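Local coordinates for protein probable porin (Pseudomonas aeruginosa, PDB 4FSP) that probably forms a water-filled channel through the outer membrane for passive uptake of small solutes, as a beta-barrel porin of the OprD family, at residues A[192-197]-A[255-260]; A[186-191]-A[292-297]; A[307-312]-A[392-397]. All coordinates share one frame; numbering follows the deposited sequence.

Contact 1. Residues A[192-197]-A[255-260]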
ATOM      1  N   ALA A 192     -17.413  -6.317  -9.635  1.00 50.58           N
ATOM      2  CA  ALA A 192     -17.567  -7.739  -9.365  1.00 49.29           C
ATOM      3  C   ALA A 192     -17.048  -8.152  -7.984  1.00 51.66           C
ATOM      4  O   ALA A 192     -16.059  -7.608  -7.490  1.00 52.98           O
ATOM      5  CB  ALA A 192     -16.869  -8.528 -10.439  1.00 45.26           C
ATOM      6  N   GLN A 193     -17.722  -9.121  -7.373  1.00 55.28           N
ATOM      7  CA  GLN A 193     -17.321  -9.634  -6.063  1.00 45.38           C
ATOM      8  C   GLN A 193     -16.998 -11.116  -6.122  1.00 43.26           C
ATOM      9  O   GLN A 193     -17.493 -11.827  -6.996  1.00 43.13           O
ATOM     10  CB  GLN A 193     -18.439  -9.414  -5.047  1.00 45.95           C
ATOM     11  CG  GLN A 193     -18.733  -7.960  -4.764  1.00 54.77           C
ATOM     12  CD  GLN A 193     -20.206  -7.657  -4.861  1.00 68.37           C
ATOM     13  OE1 GLN A 193     -20.893  -8.150  -5.758  1.00 74.34           O
ATOM     14  NE2 GLN A 193     -20.708  -6.852  -3.932  1.00 77.13           N
ATOM     15  N   ALA A 194     -16.171 -11.584  -5.185  1.00 39.81           N
ATOM     16  CA  ALA A 194     -15.892 -13.016  -5.078  1.00 39.43           C
ATOM     17  C   ALA A 194     -15.685 -13.483  -3.645  1.00 40.22           C
ATOM     18  O   ALA A 194     -15.492 -12.670  -2.739  1.00 39.45           O
ATOM     19  CB  ALA A 194     -14.689 -13.398  -5.928  1.00 39.55           C
ATOM     20  N   ASP A 195     -15.705 -14.800  -3.457  1.00 45.30           N
ATOM     21  CA  ASP A 195     -15.523 -15.393  -2.138  1.00 49.60           C
ATOM     22  C   ASP A 195     -14.054 -15.579  -1.814  1.00 48.36           C
ATOM     23  O   ASP A 195     -13.688 -15.704  -0.648  1.00 51.53           O
ATOM     24  CB  ASP A 195     -16.192 -16.763  -2.065  1.00 55.39           C
ATOM     25  CG  ASP A 195     -17.687 -16.690  -2.225  1.00 78.15           C
ATOM     26  OD1 ASP A 195     -18.365 -16.250  -1.274  1.00 85.62           O
ATOM     27  OD2 ASP A 195     -18.186 -17.089  -3.298  1.00 85.79           O
ATOM     28  N   ARG A 196     -13.216 -15.621  -2.848  1.00 36.54           N
ATOM     29  CA  ARG A 196     -11.825 -16.008  -2.676  1.00 33.60           C
ATOM     30  C   ARG A 196     -10.886 -15.153  -3.504  1.00 37.21           C
ATOM     31  O   ARG A 196     -11.135 -14.888  -4.682  1.00 38.11           O
ATOM     32  CB  ARG A 196     -11.614 -17.469  -3.092  1.00 38.77           C
ATOM     33  CG  ARG A 196     -12.468 -18.483  -2.370  1.00 54.71           C
ATOM     34  CD  ARG A 196     -12.135 -18.518  -0.892  1.00 72.88           C
ATOM     35  NE  ARG A 196     -12.686 -19.700  -0.234  1.00 83.10           N
ATOM     36  CZ  ARG A 196     -13.835 -19.723   0.434  1.00 86.59           C
ATOM     37  NH1 ARG A 196     -14.570 -18.620   0.543  1.00 80.14           N
ATOM     38  NH2 ARG A 196     -14.247 -20.850   0.997  1.00 94.82           N
ATOM     39  N   PHE A 197      -9.791 -14.743  -2.880  1.00 33.30           N
ATOM     40  CA  PHE A 197      -8.695 -14.125  -3.599  1.00 27.01           C
ATOM     41  C   PHE A 197      -7.454 -14.964  -3.333  1.00 25.25           C
ATOM     42  O   PHE A 197      -7.045 -15.117  -2.185  1.00 26.48           O
ATOM     43  CB  PHE A 197      -8.464 -12.690  -3.122  1.00 25.63           C
ATOM     44  CG  PHE A 197      -7.403 -11.959  -3.910  1.00 29.55           C
ATOM     45  CD1 PHE A 197      -7.712 -11.352  -5.122  1.00 33.72           C
ATOM     46  CD2 PHE A 197      -6.099 -11.885  -3.445  1.00 28.41           C
ATOM     47  CE1 PHE A 197      -6.740 -10.683  -5.864  1.00 33.67           C
ATOM     48  CE2 PHE A 197      -5.125 -11.213  -4.173  1.00 28.33           C
ATOM     49  CZ  PHE A 197      -5.443 -10.612  -5.388  1.00 30.97           C
ATOM     50  N   GLY A 255     -16.003 -17.002 -14.687  1.00 43.53           N
ATOM     51  CA  GLY A 255     -17.251 -16.347 -15.050  1.00 47.97           C
ATOM     52  C   GLY A 255     -17.160 -14.874 -15.428  1.00 50.92           C
ATOM     53  O   GLY A 255     -18.152 -14.293 -15.887  1.00 52.89           O
ATOM     54  N   ALA A 256     -15.986 -14.272 -15.230  1.00 52.07           N
ATOM     55  CA  ALA A 256     -15.732 -12.889 -15.650  1.00 46.85           C
ATOM     56  C   ALA A 256     -16.819 -11.932 -15.194  1.00 45.83           C
ATOM     57  O   ALA A 256     -17.406 -11.229 -16.004  1.00 42.00           O
ATOM     58  CB  ALA A 256     -15.585 -12.811 -17.175  1.00 34.17           C
ATOM     59  N   ARG A 257     -17.088 -11.891 -13.900  1.00 46.90           N
ATOM     60  CA  ARG A 257     -18.161 -11.044 -13.404  1.00 47.76           C
ATOM     61  C   ARG A 257     -17.850  -9.561 -13.562  1.00 50.60           C
ATOM     62  O   ARG A 257     -18.689  -8.720 -13.247  1.00 55.88           O
ATOM     63  CB  ARG A 257     -18.435 -11.362 -11.934  1.00 43.61           C
ATOM     64  CG  ARG A 257     -18.719 -12.832 -11.654  1.00 51.01           C
ATOM     65  CD  ARG A 257     -18.852 -13.085 -10.149  1.00 53.50           C
ATOM     66  NE  ARG A 257     -19.220 -14.465  -9.850  1.00 53.11           N
ATOM     67  CZ  ARG A 257     -19.140 -15.019  -8.641  1.00 61.46           C
ATOM     68  NH1 ARG A 257     -18.699 -14.319  -7.601  1.00 65.51           N
ATOM     69  NH2 ARG A 257     -19.493 -16.282  -8.476  1.00 61.50           N
ATOM     70  N   GLY A 258     -16.660  -9.249 -14.073  1.00 45.71           N
ATOM     71  CA  GLY A 258     -16.179  -7.881 -14.159  1.00 49.72           C
ATOM     72  C   GLY A 258     -16.370  -6.930 -15.348  1.00 56.52           C
ATOM     73  O   GLY A 258     -16.264  -5.722 -15.130  1.00 60.33           O
ATOM     74  N   GLY A 259     -16.575  -7.374 -16.590  1.00 63.81           N
ATOM     75  CA  GLY A 259     -16.448  -8.734 -17.061  1.00 58.78           C
ATOM     76  C   GLY A 259     -15.147  -8.945 -17.821  1.00 48.10           C
ATOM     77  O   GLY A 259     -14.127  -9.258 -17.224  1.00 42.07           O
ATOM     78  N   ARG A 260     -15.169  -8.775 -19.135  1.00 38.49           N
ATOM     79  CA  ARG A 260     -13.960  -9.005 -19.920  1.00 43.09           C
ATOM     80  C   ARG A 260     -12.912  -7.948 -19.613  1.00 42.41           C
ATOM     81  O   ARG A 260     -13.193  -6.747 -19.635  1.00 36.49           O
ATOM     82  CB  ARG A 260     -14.253  -9.005 -21.417  1.00 45.68           C
ATOM     83  CG  ARG A 260     -13.041  -9.370 -22.256  1.00 51.62           C
ATOM     84  CD  ARG A 260     -13.285  -9.143 -23.739  1.00 61.40           C
ATOM     85  NE  ARG A 260     -12.897  -7.797 -24.155  1.00 70.62           N
ATOM     86  CZ  ARG A 260     -11.667  -7.455 -24.535  1.00 74.15           C
ATOM     87  NH1 ARG A 260     -10.692  -8.359 -24.555  1.00 73.32           N
ATOM     88  NH2 ARG A 260     -11.412  -6.205 -24.898  1.00 70.12           N
TER
HETATM   89  O   HOH W   1     -16.810 -15.935  -5.447  1.00 59.77           O
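Arg257 reaches across to Gln193 and bonds its backbone carbonyl. The bond runs from Arg257 NH1 to Gln193 O at 2.8 Å, with an N-H...O angle of 148°. Gln193 O lies at the edge of the guanidinium, close to its plane. NH1 is tilted 22° from the carbonyl plane of Gln193. CG of Arg257 stands beside its own backbone N, anti to the carbonyl carbon (chi1 -54°), and the chain is extended from CG to NE. This long arm runs past Ala192 to Gln193. At its root Ala192 CB packs 3.6 Å from Arg257 CB, and Arg257 O lies 3.4 Å from the same methyl. Arg257 is the second residue of a type I turn, Ala256 to Gly259, whose third residue, Gly258, also lies against Ala192. Val222 touches Ala192 as well. At the far end a water accepts from Asp195 N, donates to Asp195 OD2 (2.8 Å) and takes a weak bond from Arg257 NH1 (3.3 Å). Asp195 OD2 and Arg257 NH1 themselves stay 5.1 Å apart. The arginine is thus tied to backbone rather than paired directly with the acid. The carboxylate probably still helps to balance its charge, through water and across space.

Contact 2. Residues A[186-191]-A[292-297]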
ATOM      1  N   ARG A 186     -15.885   3.780 -13.908  1.00 48.26           N
ATOM      2  CA  ARG A 186     -16.496   2.729 -14.733  1.00 52.37           C
ATOM      3  C   ARG A 186     -15.519   1.975 -15.656  1.00 41.84           C
ATOM      4  O   ARG A 186     -15.906   1.543 -16.743  1.00 43.14           O
ATOM      5  CB  ARG A 186     -17.643   3.312 -15.575  1.00 60.71           C
ATOM      6  CG  ARG A 186     -18.468   4.375 -14.864  1.00 70.90           C
ATOM      7  CD  ARG A 186     -19.401   5.102 -15.826  1.00 79.08           C
ATOM      8  NE  ARG A 186     -20.663   4.389 -16.010  1.00 86.79           N
ATOM      9  CZ  ARG A 186     -21.066   3.869 -17.164  1.00 89.40           C
ATOM     10  NH1 ARG A 186     -20.305   3.991 -18.241  1.00 86.47           N
ATOM     11  NH2 ARG A 186     -22.228   3.232 -17.241  1.00 93.63           N
ATOM     12  N   ARG A 187     -14.267   1.816 -15.229  1.00 39.37           N
ATOM     13  CA  ARG A 187     -13.245   1.151 -16.051  1.00 35.90           C
ATOM     14  C   ARG A 187     -13.634  -0.252 -16.495  1.00 37.47           C
ATOM     15  O   ARG A 187     -13.217  -0.724 -17.560  1.00 42.85           O
ATOM     16  CB  ARG A 187     -11.919   1.073 -15.295  1.00 30.42           C
ATOM     17  CG  ARG A 187     -11.177   2.390 -15.228  1.00 33.87           C
ATOM     18  CD  ARG A 187     -10.142   2.361 -14.125  1.00 30.52           C
ATOM     19  NE  ARG A 187      -9.463   3.652 -14.037  1.00 36.11           N
ATOM     20  CZ  ARG A 187      -8.571   3.960 -13.107  1.00 31.63           C
ATOM     21  NH1 ARG A 187      -8.246   3.065 -12.175  1.00 27.69           N
ATOM     22  NH2 ARG A 187      -8.012   5.163 -13.113  1.00 35.47           N
ATOM     23  N   PHE A 188     -14.432  -0.910 -15.670  1.00 31.87           N
ATOM     24  CA  PHE A 188     -14.867  -2.264 -15.937  1.00 43.39           C
ATOM     25  C   PHE A 188     -16.392  -2.295 -16.014  1.00 51.45           C
ATOM     26  O   PHE A 188     -17.029  -1.252 -15.871  1.00 49.02           O
ATOM     27  CB  PHE A 188     -14.322  -3.157 -14.830  1.00 41.37           C
ATOM     28  CG  PHE A 188     -12.862  -2.938 -14.577  1.00 41.49           C
ATOM     29  CD1 PHE A 188     -11.926  -3.234 -15.570  1.00 38.24           C
ATOM     30  CD2 PHE A 188     -12.419  -2.406 -13.374  1.00 25.80           C
ATOM     31  CE1 PHE A 188     -10.574  -3.022 -15.357  1.00 28.97           C
ATOM     32  CE2 PHE A 188     -11.065  -2.188 -13.151  1.00 24.41           C
ATOM     33  CZ  PHE A 188     -10.134  -2.495 -14.147  1.00 26.50           C
ATOM     34  N   ALA A 189     -16.974  -3.469 -16.248  1.00 55.12           N
ATOM     35  CA  ALA A 189     -18.428  -3.574 -16.394  1.00 64.05           C
ATOM     36  C   ALA A 189     -19.188  -3.257 -15.098  1.00 63.60           C
ATOM     37  O   ALA A 189     -20.229  -2.598 -15.121  1.00 73.95           O
ATOM     38  CB  ALA A 189     -18.813  -4.943 -16.914  1.00 65.94           C
ATOM     39  N   GLY A 190     -18.665  -3.736 -13.976  1.00 58.88           N
ATOM     40  CA  GLY A 190     -19.237  -3.455 -12.670  1.00 59.37           C
ATOM     41  C   GLY A 190     -18.219  -3.802 -11.601  1.00 61.88           C
ATOM     42  O   GLY A 190     -17.129  -4.265 -11.940  1.00 61.04           O
ATOM     43  N   ALA A 191     -18.542  -3.586 -10.324  1.00 62.46           N
ATOM     44  CA  ALA A 191     -17.590  -3.943  -9.260  1.00 60.11           C
ATOM     45  C   ALA A 191     -17.803  -5.370  -8.788  1.00 56.31           C
ATOM     46  O   ALA A 191     -18.295  -5.601  -7.684  1.00 58.78           O
ATOM     47  CB  ALA A 191     -17.646  -2.966  -8.081  1.00 50.25           C
ATOM     48  N   GLY A 292      -8.227  -0.524 -18.019  1.00 36.17           N
ATOM     49  CA  GLY A 292      -7.350   0.053 -17.020  1.00 22.64           C
ATOM     50  C   GLY A 292      -6.855  -0.997 -16.037  1.00 27.77           C
ATOM     51  O   GLY A 292      -7.126  -2.193 -16.195  1.00 24.78           O
ATOM     52  N   PHE A 293      -6.141  -0.539 -15.014  1.00 23.34           N
ATOM     53  CA  PHE A 293      -5.451  -1.406 -14.082  1.00 20.21           C
ATOM     54  C   PHE A 293      -6.375  -1.846 -12.941  1.00 34.39           C
ATOM     55  O   PHE A 293      -6.854  -1.020 -12.170  1.00 31.51           O
ATOM     56  CB  PHE A 293      -4.252  -0.653 -13.509  1.00 20.21           C
ATOM     57  CG  PHE A 293      -3.421  -1.471 -12.559  1.00 27.61           C
ATOM     58  CD1 PHE A 293      -2.471  -2.380 -13.035  1.00 25.63           C
ATOM     59  CD2 PHE A 293      -3.579  -1.333 -11.196  1.00 19.50           C
ATOM     60  CE1 PHE A 293      -1.706  -3.146 -12.149  1.00 25.51           C
ATOM     61  CE2 PHE A 293      -2.803  -2.089 -10.300  1.00 20.35           C
ATOM     62  CZ  PHE A 293      -1.871  -2.998 -10.776  1.00 27.19           C
ATOM     63  N   PRO A 294      -6.608  -3.158 -12.816  1.00 29.73           N
ATOM     64  CA  PRO A 294      -7.509  -3.625 -11.761  1.00 26.85           C
ATOM     65  C   PRO A 294      -6.780  -3.860 -10.451  1.00 25.40           C
ATOM     66  O   PRO A 294      -5.587  -4.229 -10.422  1.00 25.21           O
ATOM     67  CB  PRO A 294      -8.004  -4.967 -12.299  1.00 29.58           C
ATOM     68  CG  PRO A 294      -6.828  -5.496 -13.067  1.00 28.77           C
ATOM     69  CD  PRO A 294      -6.091  -4.270 -13.633  1.00 27.10           C
ATOM     70  N   TYR A 295      -7.521  -3.640  -9.370  1.00 21.89           N
ATOM     71  CA  TYR A 295      -7.076  -3.908  -8.004  1.00 20.96           C
ATOM     72  C   TYR A 295      -8.288  -3.933  -7.077  1.00 20.99           C
ATOM     73  O   TYR A 295      -9.379  -3.537  -7.481  1.00 27.85           O
ATOM     74  CB  TYR A 295      -6.027  -2.890  -7.548  1.00 19.07           C
ATOM     75  CG  TYR A 295      -6.383  -1.401  -7.656  1.00 36.89           C
ATOM     76  CD1 TYR A 295      -6.438  -0.748  -8.890  1.00 25.55           C
ATOM     77  CD2 TYR A 295      -6.569  -0.635  -6.510  1.00 38.63           C
ATOM     78  CE1 TYR A 295      -6.713   0.610  -8.970  1.00 23.65           C
ATOM     79  CE2 TYR A 295      -6.844   0.716  -6.585  1.00 37.58           C
ATOM     80  CZ  TYR A 295      -6.905   1.335  -7.812  1.00 31.75           C
ATOM     81  OH  TYR A 295      -7.177   2.682  -7.874  1.00 35.08           O
ATOM     82  N   LEU A 296      -8.115  -4.417  -5.852  1.00 27.23           N
ATOM     83  CA  LEU A 296      -9.275  -4.653  -4.982  1.00 34.34           C
ATOM     84  C   LEU A 296      -9.749  -3.378  -4.285  1.00 30.57           C
ATOM     85  O   LEU A 296      -8.939  -2.497  -3.959  1.00 28.43           O
ATOM     86  CB  LEU A 296      -8.954  -5.710  -3.922  1.00 34.94           C
ATOM     87  CG  LEU A 296      -8.459  -7.058  -4.446  1.00 33.88           C
ATOM     88  CD1 LEU A 296      -7.953  -7.945  -3.309  1.00 21.17           C
ATOM     89  CD2 LEU A 296      -9.560  -7.743  -5.231  1.00 29.75           C
ATOM     90  N   GLU A 297     -11.057  -3.282  -4.063  1.00 32.48           N
ATOM     91  CA  GLU A 297     -11.601  -2.292  -3.138  1.00 35.81           C
ATOM     92  C   GLU A 297     -10.875  -2.375  -1.794  1.00 35.40           C
ATOM     93  O   GLU A 297     -10.570  -3.475  -1.300  1.00 33.10           O
ATOM     94  CB  GLU A 297     -13.093  -2.541  -2.895  1.00 29.18           C
ATOM     95  CG  GLU A 297     -13.978  -2.331  -4.108  1.00 44.19           C
ATOM     96  CD  GLU A 297     -15.453  -2.346  -3.746  1.00 51.58           C
ATOM     97  OE1 GLU A 297     -15.776  -2.545  -2.552  1.00 55.12           O
ATOM     98  OE2 GLU A 297     -16.298  -2.157  -4.650  1.00 56.78           O
TER
HETATM   99  O   HOH W   2     -10.859   0.438 -18.514  1.00 47.36           O
HETATM  100  O   HOH W   3      -9.207   0.388 -11.504  1.00 51.08           O
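Phe188 points the edge of its ring against the extended backbone of Gly292, Phe293 and Pro294. Gly292 O lies 3.6 Å from CE1 of Phe188, at the ring edge and near its plane. CZ of Phe188 packs 3.8 Å from Pro294 CB. CG of Phe188 stands beside its own backbone N (chi1 -49°), and Arg187 CB sits over the centre of one ring face, 3.9 Å above the plane. Two waters join the backbones and the arginine. One accepts from Gly292 N at 2.8 Å and donates to Arg187 O. The other lies in the guanidinium plane at its edge, accepts from Arg187 NH1 at 2.9 Å and donates to Phe293 O. NH1 also meets the Tyr295 ring edge-on, 4.3 Å from CE1. At the far end Ala191 CB touches Glu297 OE2 at 3.8 Å. In the next shell, salt bridges to Asp311 of segment 307-312 and to Glu314 hold the Arg187 guanidinium. Asn183 bonds Phe188 N, and Gln225 bonds Pro294 O. The contact joins two long loops between barrel strands. The loop that carries 292-297 links strands 278-288 and 318-327, consistent with one of the inward-folded loops that narrow the channel in OprD-family porins.

Contact 3. Residues A[307-312]-A[392-397]; sequences GQYNDF and RDIDEN
Gln308 and Tyr309 press on Glu396 and Ile394 of the last barrel strand. The tight part has two pieces. In the first, Gln308 NE2 donates to Glu396 OE2 at 2.7 Å, with an N-H...O angle of 164°. The acceptor uses its anti lone pair, the one away from the other oxygen, and lies near the plane of the amide. Amide and carboxylate are nearly coplanar, 28° apart. Both chains are extended beyond CG and meet between the two backbones. In the second piece, the Tyr309 ring lies against Ile394. CG of Tyr309 is anti to the backbone N (chi1 -178°), on a CB that points toward the strand. Ile394 CG2 sits over the ring face, 3.9 Å from the centroid, in a CH-pi contact. Ile394 CD1 approaches Tyr309 CE1 to 3.5 Å.

The looser side lies beyond the hydroxyl. Tyr309 OH comes no nearer than 4.4 Å to Arg392 O. A water bridges them, donating to Arg392 O at 2.7 Å, and the exposed Arg392 side chain leads away from the loop. Glu396, by contrast, is buried and well compensated: Arg36 takes OE1 and Arg398 takes OE2 in salt bridges, which probably favours the charged carboxylate.

There are no helices nearby. Strand 394-406 runs antiparallel between strands 24-38 and 378-388, and its pairing with strand 24-38 closes the barrel from last strand to first. The loop segment 307-312 rests against this seam. Arg36 of the first strand also touches both Tyr309 and Ile394, while Ala384 of strand 378-388 touches Gln308.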
ATOM      1  N   GLY A 307      -1.100   9.015  -7.013  1.00 26.82           N
ATOM      2  CA  GLY A 307      -1.008  10.189  -6.159  1.00 24.56           C
ATOM      3  C   GLY A 307      -1.934  10.114  -4.956  1.00 33.30           C
ATOM      4  O   GLY A 307      -2.410   9.027  -4.572  1.00 36.75           O
ATOM      5  N   GLN A 308      -2.183  11.273  -4.357  1.00 30.34           N
ATOM      6  CA  GLN A 308      -3.086  11.374  -3.214  1.00 31.85           C
ATOM      7  C   GLN A 308      -4.512  11.086  -3.669  1.00 30.82           C
ATOM      8  O   GLN A 308      -5.316  10.567  -2.901  1.00 34.55           O
ATOM      9  CB  GLN A 308      -2.983  12.763  -2.558  1.00 25.16           C
ATOM     10  CG  GLN A 308      -3.898  12.987  -1.337  1.00 27.17           C
ATOM     11  CD  GLN A 308      -3.777  14.394  -0.744  1.00 33.34           C
ATOM     12  OE1 GLN A 308      -2.694  14.997  -0.748  1.00 35.04           O
ATOM     13  NE2 GLN A 308      -4.895  14.923  -0.229  1.00 32.47           N
ATOM     14  N   TYR A 309      -4.822  11.396  -4.927  1.00 30.27           N
ATOM     15  CA  TYR A 309      -6.181  11.184  -5.427  1.00 29.49           C
ATOM     16  C   TYR A 309      -6.254  10.221  -6.618  1.00 39.56           C
ATOM     17  O   TYR A 309      -7.035   9.270  -6.608  1.00 42.15           O
ATOM     18  CB  TYR A 309      -6.833  12.514  -5.808  1.00 29.37           C
ATOM     19  CG  TYR A 309      -8.253  12.349  -6.290  1.00 36.55           C
ATOM     20  CD1 TYR A 309      -9.261  11.959  -5.417  1.00 41.71           C
ATOM     21  CD2 TYR A 309      -8.589  12.574  -7.617  1.00 36.11           C
ATOM     22  CE1 TYR A 309     -10.568  11.800  -5.853  1.00 46.03           C
ATOM     23  CE2 TYR A 309      -9.892  12.419  -8.063  1.00 37.41           C
ATOM     24  CZ  TYR A 309     -10.878  12.032  -7.177  1.00 46.06           C
ATOM     25  OH  TYR A 309     -12.175  11.882  -7.622  1.00 44.63           O
ATOM     26  N   ASN A 310      -5.464  10.477  -7.655  1.00 31.25           N
ATOM     27  CA  ASN A 310      -5.628   9.738  -8.909  1.00 32.73           C
ATOM     28  C   ASN A 310      -4.560   8.675  -9.071  1.00 28.38           C
ATOM     29  O   ASN A 310      -3.461   8.793  -8.508  1.00 29.31           O
ATOM     30  CB  ASN A 310      -5.609  10.682 -10.117  1.00 33.47           C
ATOM     31  CG  ASN A 310      -6.010   9.987 -11.417  1.00 38.97           C
ATOM     32  OD1 ASN A 310      -7.048   9.312 -11.484  1.00 35.65           O
ATOM     33  ND2 ASN A 310      -5.188  10.153 -12.458  1.00 28.47           N
ATOM     34  N   ASP A 311      -4.876   7.647  -9.850  1.00 28.51           N
ATOM     35  CA  ASP A 311      -3.952   6.527 -10.041  1.00 29.43           C
ATOM     36  C   ASP A 311      -3.467   6.432 -11.488  1.00 24.33           C
ATOM     37  O   ASP A 311      -2.710   5.532 -11.841  1.00 25.09           O
ATOM     38  CB  ASP A 311      -4.617   5.218  -9.609  1.00 24.85           C
ATOM     39  CG  ASP A 311      -5.913   4.943 -10.358  1.00 29.89           C
ATOM     40  OD1 ASP A 311      -6.269   5.729 -11.263  1.00 30.44           O
ATOM     41  OD2 ASP A 311      -6.582   3.927 -10.049  1.00 25.30           O
ATOM     42  N   PHE A 312      -3.915   7.372 -12.316  1.00 24.71           N
ATOM     43  CA  PHE A 312      -3.485   7.450 -13.702  1.00 26.05           C
ATOM     44  C   PHE A 312      -3.491   6.083 -14.351  1.00 31.58           C
ATOM     45  O   PHE A 312      -2.479   5.650 -14.907  1.00 32.48           O
ATOM     46  CB  PHE A 312      -2.099   8.101 -13.761  1.00 27.81           C
ATOM     47  CG  PHE A 312      -2.109   9.515 -13.252  1.00 31.64           C
ATOM     48  CD1 PHE A 312      -2.010   9.775 -11.888  1.00 25.10           C
ATOM     49  CD2 PHE A 312      -2.279  10.582 -14.130  1.00 31.17           C
ATOM     50  CE1 PHE A 312      -2.054  11.075 -11.405  1.00 31.64           C
ATOM     51  CE2 PHE A 312      -2.324  11.891 -13.652  1.00 39.80           C
ATOM     52  CZ  PHE A 312      -2.229  12.137 -12.290  1.00 37.04           C
ATOM     53  N   ARG A 392     -14.270  14.150 -12.670  1.00 48.41           N
ATOM     54  CA  ARG A 392     -14.532  15.339 -11.876  1.00 52.04           C
ATOM     55  C   ARG A 392     -13.268  15.896 -11.236  1.00 52.96           C
ATOM     56  O   ARG A 392     -12.532  15.174 -10.548  1.00 48.95           O
ATOM     57  CB  ARG A 392     -15.596  15.042 -10.821  1.00 57.41           C
ATOM     58  CG  ARG A 392     -16.930  14.619 -11.441  1.00 64.96           C
ATOM     59  CD  ARG A 392     -17.991  14.357 -10.390  1.00 69.87           C
ATOM     60  NE  ARG A 392     -18.522  15.596  -9.831  1.00 81.49           N
ATOM     61  CZ  ARG A 392     -19.117  15.681  -8.645  1.00 89.44           C
ATOM     62  NH1 ARG A 392     -19.243  14.602  -7.884  1.00 87.78           N
ATOM     63  NH2 ARG A 392     -19.575  16.850  -8.216  1.00 92.70           N
ATOM     64  N   ASP A 393     -13.022  17.180 -11.488  1.00 53.24           N
ATOM     65  CA  ASP A 393     -11.907  17.898 -10.885  1.00 51.80           C
ATOM     66  C   ASP A 393     -12.090  18.027  -9.377  1.00 50.24           C
ATOM     67  O   ASP A 393     -13.214  18.193  -8.889  1.00 52.04           O
ATOM     68  CB  ASP A 393     -11.783  19.292 -11.495  1.00 49.33           C
ATOM     69  CG  ASP A 393     -11.531  19.256 -12.986  1.00 51.42           C
ATOM     70  OD1 ASP A 393     -11.509  18.152 -13.577  1.00 53.55           O
ATOM     71  OD2 ASP A 393     -11.370  20.345 -13.565  1.00 52.34           O
ATOM     72  N   ILE A 394     -10.973  17.975  -8.652  1.00 48.22           N
ATOM     73  CA  ILE A 394     -10.988  17.977  -7.191  1.00 49.64           C
ATOM     74  C   ILE A 394      -9.813  18.768  -6.584  1.00 47.12           C
ATOM     75  O   ILE A 394      -8.713  18.827  -7.165  1.00 48.29           O
ATOM     76  CB  ILE A 394     -10.971  16.512  -6.660  1.00 58.37           C
ATOM     77  CG1 ILE A 394     -11.877  16.346  -5.457  1.00 66.68           C
ATOM     78  CG2 ILE A 394      -9.567  16.050  -6.292  1.00 55.17           C
ATOM     79  CD1 ILE A 394     -11.882  14.924  -4.967  1.00 77.99           C
ATOM     80  N   ASP A 395     -10.068  19.390  -5.433  1.00 39.47           N
ATOM     81  CA  ASP A 395      -9.019  19.901  -4.550  1.00 41.30           C
ATOM     82  C   ASP A 395      -9.235  19.238  -3.202  1.00 46.70           C
ATOM     83  O   ASP A 395     -10.379  19.098  -2.747  1.00 48.10           O
ATOM     84  CB  ASP A 395      -9.114  21.417  -4.363  1.00 43.20           C
ATOM     85  CG  ASP A 395      -8.672  22.196  -5.589  1.00 54.84           C
ATOM     86  OD1 ASP A 395      -8.861  21.703  -6.722  1.00 56.96           O
ATOM     87  OD2 ASP A 395      -8.133  23.312  -5.424  1.00 66.66           O
ATOM     88  N   GLU A 396      -8.151  18.831  -2.550  1.00 44.33           N
ATOM     89  CA  GLU A 396      -8.291  18.038  -1.329  1.00 41.29           C
ATOM     90  C   GLU A 396      -7.191  18.280  -0.304  1.00 37.88           C
ATOM     91  O   GLU A 396      -6.016  18.413  -0.657  1.00 46.26           O
ATOM     92  CB  GLU A 396      -8.338  16.547  -1.685  1.00 45.11           C
ATOM     93  CG  GLU A 396      -8.497  15.617  -0.492  1.00 54.03           C
ATOM     94  CD  GLU A 396      -8.326  14.164  -0.881  1.00 49.42           C
ATOM     95  OE1 GLU A 396      -9.320  13.561  -1.337  1.00 48.13           O
ATOM     96  OE2 GLU A 396      -7.199  13.626  -0.750  1.00 46.85           O
ATOM     97  N   ASN A 397      -7.584  18.337   0.963  1.00 39.15           N
ATOM     98  CA  ASN A 397      -6.632  18.376   2.068  1.00 43.54           C
ATOM     99  C   ASN A 397      -6.861  17.242   3.043  1.00 41.85           C
ATOM    100  O   ASN A 397      -7.999  16.943   3.397  1.00 49.78           O
ATOM    101  CB  ASN A 397      -6.745  19.690   2.829  1.00 41.54           C
ATOM    102  CG  ASN A 397      -6.129  20.835   2.079  1.00 51.40           C
ATOM    103  OD1 ASN A 397      -4.938  21.114   2.213  1.00 57.22           O
ATOM    104  ND2 ASN A 397      -6.932  21.501   1.269  1.00 50.47           N
TER
HETATM  105  O   HOH W   4      -7.651  11.261  -2.096  1.00 43.62           O
HETATM  106  O   HOH W   5     -12.647  12.530  -9.967  1.00 42.61           O

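Overall arrangement
Contacts 1 and 2 are neighbours, with centres about 10 Å apart. Their segments 186-191 and 192-197 follow each other directly in the chain, and the two contacts meet where Gly258 O packs 3.2 Å from Phe188 CB. Contact 3 has its centre about 17 Å from that of contact 2, yet Asp311 joins the two. Its OD1 lies 2.6 Å from Arg187 NH2, and its OD2 is 2.6 Å from Tyr295 OH. Segments 292-297 and 307-312 belong to one loop, which thus reaches both contact 2 and the barrel seam. Contacts 1 and 3 do not touch; their nearest atoms are about 15 Å apart. Bound C8E detergent molecules lie about 12 Å from the side chain of Ala194, 14 Å from Pro294 and 13 Å from Asn397.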